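Local atomic coordinates of 3'-5'-exonuclease (Saccharomyces cerevisiae, PDB entry 3E2V), a protein that probably incises double-stranded DNA without obvious specificity and degrades it from the 3' to the 5' end, as a metal-dependent nuclease of the TatD family. Residues I293-L298 and A378-T383; H51-L56 and T383-T388. All blocks are in the same frame, centred on the assembly; numbering follows the deposited sequence.

Contact 1: I293-L298 and A378-T383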
loop_
_atom_site.group_PDB
_atom_site.type_symbol
_atom_site.label_atom_id
_atom_site.label_comp_id
_atom_site.label_asym_id
_atom_site.label_seq_id
_atom_site.Cartn_x
_atom_site.Cartn_y
_atom_site.Cartn_z
ATOM N N ILE A 293 5.338 9.978 15.127
ATOM C CA ILE A 293 4.162 9.130 14.898
ATOM C C ILE A 293 3.844 8.331 16.171
ATOM O O ILE A 293 4.700 7.591 16.660
ATOM C CB ILE A 293 4.388 8.117 13.755
ATOM C CG1 ILE A 293 4.787 8.819 12.448
ATOM C CG2 ILE A 293 3.107 7.285 13.540
ATOM C CD1 ILE A 293 5.372 7.866 11.386
ATOM N N PRO A 294 2.620 8.454 16.714
ATOM C CA PRO A 294 2.309 7.622 17.893
ATOM C C PRO A 294 2.552 6.147 17.589
ATOM O O PRO A 294 2.117 5.637 16.549
ATOM C CB PRO A 294 0.825 7.890 18.126
ATOM C CG PRO A 294 0.627 9.315 17.578
ATOM C CD PRO A 294 1.480 9.309 16.324
ATOM N N THR A 295 3.265 5.467 18.484
ATOM C CA THR A 295 3.753 4.123 18.179
ATOM C C THR A 295 2.638 3.140 17.803
ATOM O O THR A 295 2.819 2.322 16.895
ATOM C CB THR A 295 4.638 3.610 19.332
ATOM O OG1 THR A 295 5.761 4.490 19.451
ATOM C CG2 THR A 295 5.123 2.176 19.073
ATOM N N GLU A 296 1.489 3.227 18.468
ATOM C CA GLU A 296 0.366 2.351 18.136
ATOM C C GLU A 296 -0.384 2.743 16.855
ATOM O O GLU A 296 -1.311 2.039 16.434
ATOM C CB GLU A 296 -0.596 2.246 19.327
ATOM C CG GLU A 296 -1.648 3.344 19.413
ATOM C CD GLU A 296 -1.163 4.670 19.973
ATOM O OE1 GLU A 296 0.053 4.869 20.155
ATOM O OE2 GLU A 296 -2.036 5.529 20.261
ATOM N N ARG A 297 0.027 3.850 16.238
ATOM C CA ARG A 297 -0.581 4.263 14.977
ATOM C C ARG A 297 0.363 4.101 13.795
ATOM O O ARG A 297 0.049 4.521 12.681
ATOM C CB ARG A 297 -1.112 5.686 15.104
ATOM C CG ARG A 297 -2.289 5.729 16.119
ATOM C CD ARG A 297 -2.758 7.108 16.406
ATOM N NE ARG A 297 -3.484 7.621 15.257
ATOM C CZ ARG A 297 -3.973 8.847 15.161
ATOM N NH1 ARG A 297 -3.823 9.734 16.155
ATOM N NH2 ARG A 297 -4.603 9.193 14.058
ATOM N N LEU A 298 1.493 3.446 14.044
ATOM C CA LEU A 298 2.547 3.246 13.045
ATOM C C LEU A 298 2.446 1.821 12.527
ATOM O O LEU A 298 2.392 0.869 13.314
ATOM C CB LEU A 298 3.912 3.463 13.725
ATOM C CG LEU A 298 5.171 3.518 12.849
ATOM C CD1 LEU A 298 6.164 4.437 13.560
ATOM C CD2 LEU A 298 5.779 2.137 12.590
ATOM N N ALA A 378 11.673 -5.568 20.360
ATOM C CA ALA A 378 10.628 -6.575 20.510
ATOM C C ALA A 378 9.293 -5.904 20.861
ATOM O O ALA A 378 8.227 -6.340 20.394
ATOM C CB ALA A 378 11.031 -7.621 21.575
ATOM N N THR A 379 9.372 -4.831 21.644
ATOM C CA THR A 379 8.184 -4.053 22.039
ATOM C C THR A 379 7.498 -3.448 20.813
ATOM O O THR A 379 6.266 -3.553 20.642
ATOM C CB THR A 379 8.566 -2.923 23.032
ATOM O OG1 THR A 379 9.154 -3.513 24.201
ATOM C CG2 THR A 379 7.348 -2.095 23.431
ATOM N N LEU A 380 8.309 -2.813 19.972
ATOM C CA LEU A 380 7.807 -2.206 18.750
ATOM C C LEU A 380 7.193 -3.255 17.825
ATOM O O LEU A 380 6.096 -3.070 17.305
ATOM C CB LEU A 380 8.937 -1.490 18.019
ATOM C CG LEU A 380 8.469 -0.961 16.663
ATOM C CD1 LEU A 380 7.585 0.270 16.901
ATOM C CD2 LEU A 380 9.665 -0.635 15.791
ATOM N N ILE A 381 7.900 -4.357 17.620
ATOM C CA ILE A 381 7.424 -5.433 16.754
ATOM C C ILE A 381 6.073 -5.984 17.216
ATOM O O ILE A 381 5.151 -6.162 16.421
ATOM C CB ILE A 381 8.500 -6.530 16.566
ATOM C CG1 ILE A 381 9.674 -5.951 15.755
ATOM C CG2 ILE A 381 7.908 -7.743 15.881
ATOM C CD1 ILE A 381 10.908 -6.839 15.778
ATOM N N ASP A 382 5.959 -6.230 18.526
ATOM C CA ASP A 382 4.719 -6.678 19.123
ATOM C C ASP A 382 3.565 -5.683 18.934
ATOM O O ASP A 382 2.467 -6.081 18.507
ATOM C CB ASP A 382 4.946 -6.966 20.611
ATOM C CG ASP A 382 3.664 -7.362 21.328
ATOM O OD1 ASP A 382 3.244 -8.531 21.187
ATOM O OD2 ASP A 382 3.051 -6.498 22.012
ATOM N N THR A 383 3.795 -4.411 19.240
ATOM C CA THR A 383 2.715 -3.420 19.049
ATOM C C THR A 383 2.295 -3.342 17.580
ATOM O O THR A 383 1.102 -3.392 17.280
ATOM C CB THR A 383 3.124 -2.032 19.568
ATOM O OG1 THR A 383 3.228 -2.061 20.999
ATOM C CG2 THR A 383 2.122 -0.949 19.186
#

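Contact 2: H51-L56 and T383-T388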
loop_
_atom_site.group_PDB
_atom_site.type_symbol
_atom_site.label_atom_id
_atom_site.label_comp_id
_atom_site.label_asym_id
_atom_site.label_seq_id
_atom_site.Cartn_x
_atom_site.Cartn_y
_atom_site.Cartn_z
ATOM N N HIS A 51 10.715 -14.102 9.459
ATOM C CA HIS A 51 9.621 -13.901 10.423
ATOM C C HIS A 51 8.444 -13.095 9.905
ATOM O O HIS A 51 7.592 -12.675 10.694
ATOM C CB HIS A 51 10.141 -13.305 11.738
ATOM C CG HIS A 51 11.417 -13.934 12.214
ATOM N ND1 HIS A 51 11.507 -15.269 12.560
ATOM C CD2 HIS A 51 12.661 -13.417 12.361
ATOM C CE1 HIS A 51 12.754 -15.545 12.903
ATOM N NE2 HIS A 51 13.472 -14.442 12.797
ATOM N N VAL A 52 8.382 -12.911 8.590
ATOM C CA VAL A 52 7.209 -12.285 7.985
ATOM C C VAL A 52 6.104 -13.325 7.901
ATOM O O VAL A 52 6.256 -14.366 7.249
ATOM C CB VAL A 52 7.508 -11.648 6.610
ATOM C CG1 VAL A 52 6.319 -10.784 6.148
ATOM C CG2 VAL A 52 8.784 -10.819 6.678
ATOM N N LYS A 53 4.985 -13.035 8.563
ATOM C CA LYS A 53 3.888 -13.974 8.645
ATOM C C LYS A 53 2.801 -13.690 7.620
ATOM O O LYS A 53 2.182 -14.611 7.092
ATOM C CB LYS A 53 3.279 -13.969 10.050
ATOM C CG LYS A 53 4.284 -14.186 11.163
ATOM C CD LYS A 53 4.991 -15.539 11.072
ATOM C CE LYS A 53 6.065 -15.627 12.134
ATOM N NZ LYS A 53 6.783 -16.932 12.050
ATOM N N ASN A 54 2.531 -12.412 7.367
ATOM C CA ASN A 54 1.413 -12.003 6.517
ATOM C C ASN A 54 1.898 -10.845 5.656
ATOM O O ASN A 54 2.839 -10.141 6.051
ATOM C CB ASN A 54 0.247 -11.451 7.357
ATOM C CG ASN A 54 -0.550 -12.514 8.080
ATOM O OD1 ASN A 54 -1.784 -12.543 7.965
ATOM N ND2 ASN A 54 0.113 -13.347 8.847
ATOM N N ALA A 55 1.275 -10.654 4.488
ATOM C CA ALA A 55 1.550 -9.452 3.704
ATOM C C ALA A 55 0.308 -9.051 2.950
ATOM O O ALA A 55 -0.533 -9.892 2.626
ATOM C CB ALA A 55 2.711 -9.671 2.743
ATOM N N LEU A 56 0.197 -7.751 2.693
ATOM C CA LEU A 56 -0.886 -7.205 1.906
ATOM C C LEU A 56 -0.337 -6.849 0.527
ATOM O O LEU A 56 0.575 -6.009 0.413
ATOM C CB LEU A 56 -1.452 -5.962 2.610
ATOM C CG LEU A 56 -2.669 -5.297 1.959
ATOM C CD1 LEU A 56 -3.903 -6.202 2.074
ATOM C CD2 LEU A 56 -2.945 -3.968 2.665
ATOM N N THR A 383 3.795 -4.411 19.240
ATOM C CA THR A 383 2.715 -3.420 19.049
ATOM C C THR A 383 2.295 -3.342 17.580
ATOM O O THR A 383 1.102 -3.392 17.280
ATOM C CB THR A 383 3.124 -2.032 19.568
ATOM O OG1 THR A 383 3.228 -2.061 20.999
ATOM C CG2 THR A 383 2.122 -0.949 19.186
ATOM N N THR A 384 3.262 -3.242 16.668
ATOM C CA THR A 384 2.919 -3.144 15.234
ATOM C C THR A 384 2.234 -4.397 14.694
ATOM O O THR A 384 1.306 -4.322 13.871
ATOM C CB THR A 384 4.160 -2.782 14.393
ATOM O OG1 THR A 384 5.217 -3.726 14.629
ATOM C CG2 THR A 384 4.646 -1.396 14.757
ATOM N N TRP A 385 2.679 -5.563 15.152
ATOM C CA TRP A 385 2.025 -6.803 14.728
ATOM C C TRP A 385 0.536 -6.821 15.119
ATOM O O TRP A 385 -0.347 -7.119 14.299
ATOM C CB TRP A 385 2.731 -8.006 15.358
ATOM C CG TRP A 385 1.980 -9.275 15.196
ATOM C CD1 TRP A 385 1.276 -9.929 16.165
ATOM C CD2 TRP A 385 1.823 -10.046 13.995
ATOM N NE1 TRP A 385 0.702 -11.068 15.658
ATOM C CE2 TRP A 385 1.013 -11.171 14.325
ATOM C CE3 TRP A 385 2.294 -9.905 12.678
ATOM C CZ2 TRP A 385 0.660 -12.146 13.386
ATOM C CZ3 TRP A 385 1.930 -10.863 11.737
ATOM C CH2 TRP A 385 1.121 -11.982 12.102
ATOM N N LYS A 386 0.272 -6.521 16.386
ATOM C CA LYS A 386 -1.092 -6.609 16.901
ATOM C C LYS A 386 -1.973 -5.562 16.248
ATOM O O LYS A 386 -3.125 -5.838 15.917
ATOM C CB LYS A 386 -1.107 -6.453 18.421
ATOM C CG LYS A 386 -0.523 -7.673 19.077
ATOM C CD LYS A 386 -0.683 -7.650 20.544
ATOM C CE LYS A 386 -0.401 -9.044 21.101
ATOM N NZ LYS A 386 -0.670 -9.004 22.556
ATOM N N THR A 387 -1.434 -4.363 16.068
ATOM C CA THR A 387 -2.202 -3.298 15.430
ATOM C C THR A 387 -2.522 -3.632 13.969
ATOM O O THR A 387 -3.657 -3.435 13.514
ATOM C CB THR A 387 -1.478 -1.961 15.567
ATOM O OG1 THR A 387 -1.312 -1.689 16.971
ATOM C CG2 THR A 387 -2.307 -0.843 14.974
ATOM N N THR A 388 -1.536 -4.162 13.242
ATOM C CA THR A 388 -1.754 -4.496 11.843
ATOM C C THR A 388 -2.776 -5.621 11.688
ATOM O O THR A 388 -3.647 -5.567 10.815
ATOM C CB THR A 388 -0.431 -4.870 11.150
ATOM O OG1 THR A 388 0.521 -3.820 11.372
ATOM C CG2 THR A 388 -0.625 -4.992 9.646
#

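Contact 1: I293-L298 and A378-T383
The short 3-10 segment 295-297 passes helix 377-392, with the CA atoms of Glu296 and Thr383 6.3 Å apart and those of Thr295 and Leu380 7.5 Å apart. The two are joined by van der Waals packing, and no hydrogen bond crosses. The CG2 methyl of Thr295 meets CD1 of Leu380 at 3.8 Å, the two side chains crossing obliquely. One helical turn further on, Thr383 presents its own methyl to the 3-10 segment: with CG2 anti to the backbone N (its OG1 at chi1 -69°), CG2 lies 3.9 Å from CA of Glu296 and 4.1 Å from O of Thr295. In the TIM-barrel fold of TatD nucleases this turn leads from helix 284-291 into the last barrel strand, 298-300, so helix 377-392 packs against the entrance of that strand. Helix 362-373 lies alongside: Leu380 also touches its Val369 and Ser370, while Lys373 NZ bonds Ile293 O and, weakly, Thr295 OG1. Glu296 offers backbone and CB alone, the latter 4.2 Å from Thr383 CG2, and its carboxylate takes no part. The hydroxyl of Thr383 is turned back to its own helix, where OG1 makes a weak bond to Thr379 O.

Contact 2: H51-L56 and T383-T388
Trp385 carries this contact from the helical side, meeting Lys53 and Asn54 at the beginning of strand 52-57, the second strand of the TIM barrel. The backbones stay well apart, 9.6 Å between the CA atoms of Lys53 and Trp385, and the indole spans the interval. Lys53 can be followed outward. Its CB makes the nearest approach, 3.6 Å from CH2 of Trp385, with CZ3 of the same ring slightly further off. CG still touches, 4.0 Å from Trp385 CH2. There the chain bends (chi2 -61°), and CD, CE and NZ lie beyond contact with the indole, so the lysine packs by the base of its side chain. Asn54 comes to the same ring carbon differently: its ND2 lies at the edge of the indole, near the ring plane and 3.7 Å from Trp385 CH2, with the amide turned 77° from the ring. The six-membered end of the indole thus touches two consecutive strand residues. Its reach follows from chi1 of 169°, which sets CG anti to the backbone N of Trp385 and lets the ring span the gap to Lys53 and Asn54. Lys13, which precedes strand 14-16, also touches the indole. An alanine here would remove the ring, and Lys53 CB and Asn54 ND2 would probably lose their packing partner, with a gap opening between strand and helix. In the same helix, threonine hydroxyls bond back to carbonyls one turn earlier. Thr384 O accepts two bonds from Thr388, from its N and, at 2.7 Å, from its OG1, the donors reaching it from opposite faces of the carbonyl plane.

Overall arrangement
Contacts 1 and 2 lie on successive parts of helix 377-392; their segments meet at Thr383, which packs only in contact 1 of the two, and their centres are about 11 Å apart. Contact 1 is nested along the chain inside the loop closed by contact 2. Packing also joins them directly: Glu296 O lies 3.4 Å from Thr387 CG2, and Leu298 O lies 3.5 Å from Thr384 CG2. Between them the helix touches both terminal strands of the eight-stranded order, Thr388 reaching Tyr15 of strand 14-16 and Leu299 of strand 298-300, consistent with its covering the seam where the barrel closes. Both contacts are away from the magnesium held by His253 and Asp303, although strand 298-300, entered through contact 1, leads on to Asp303.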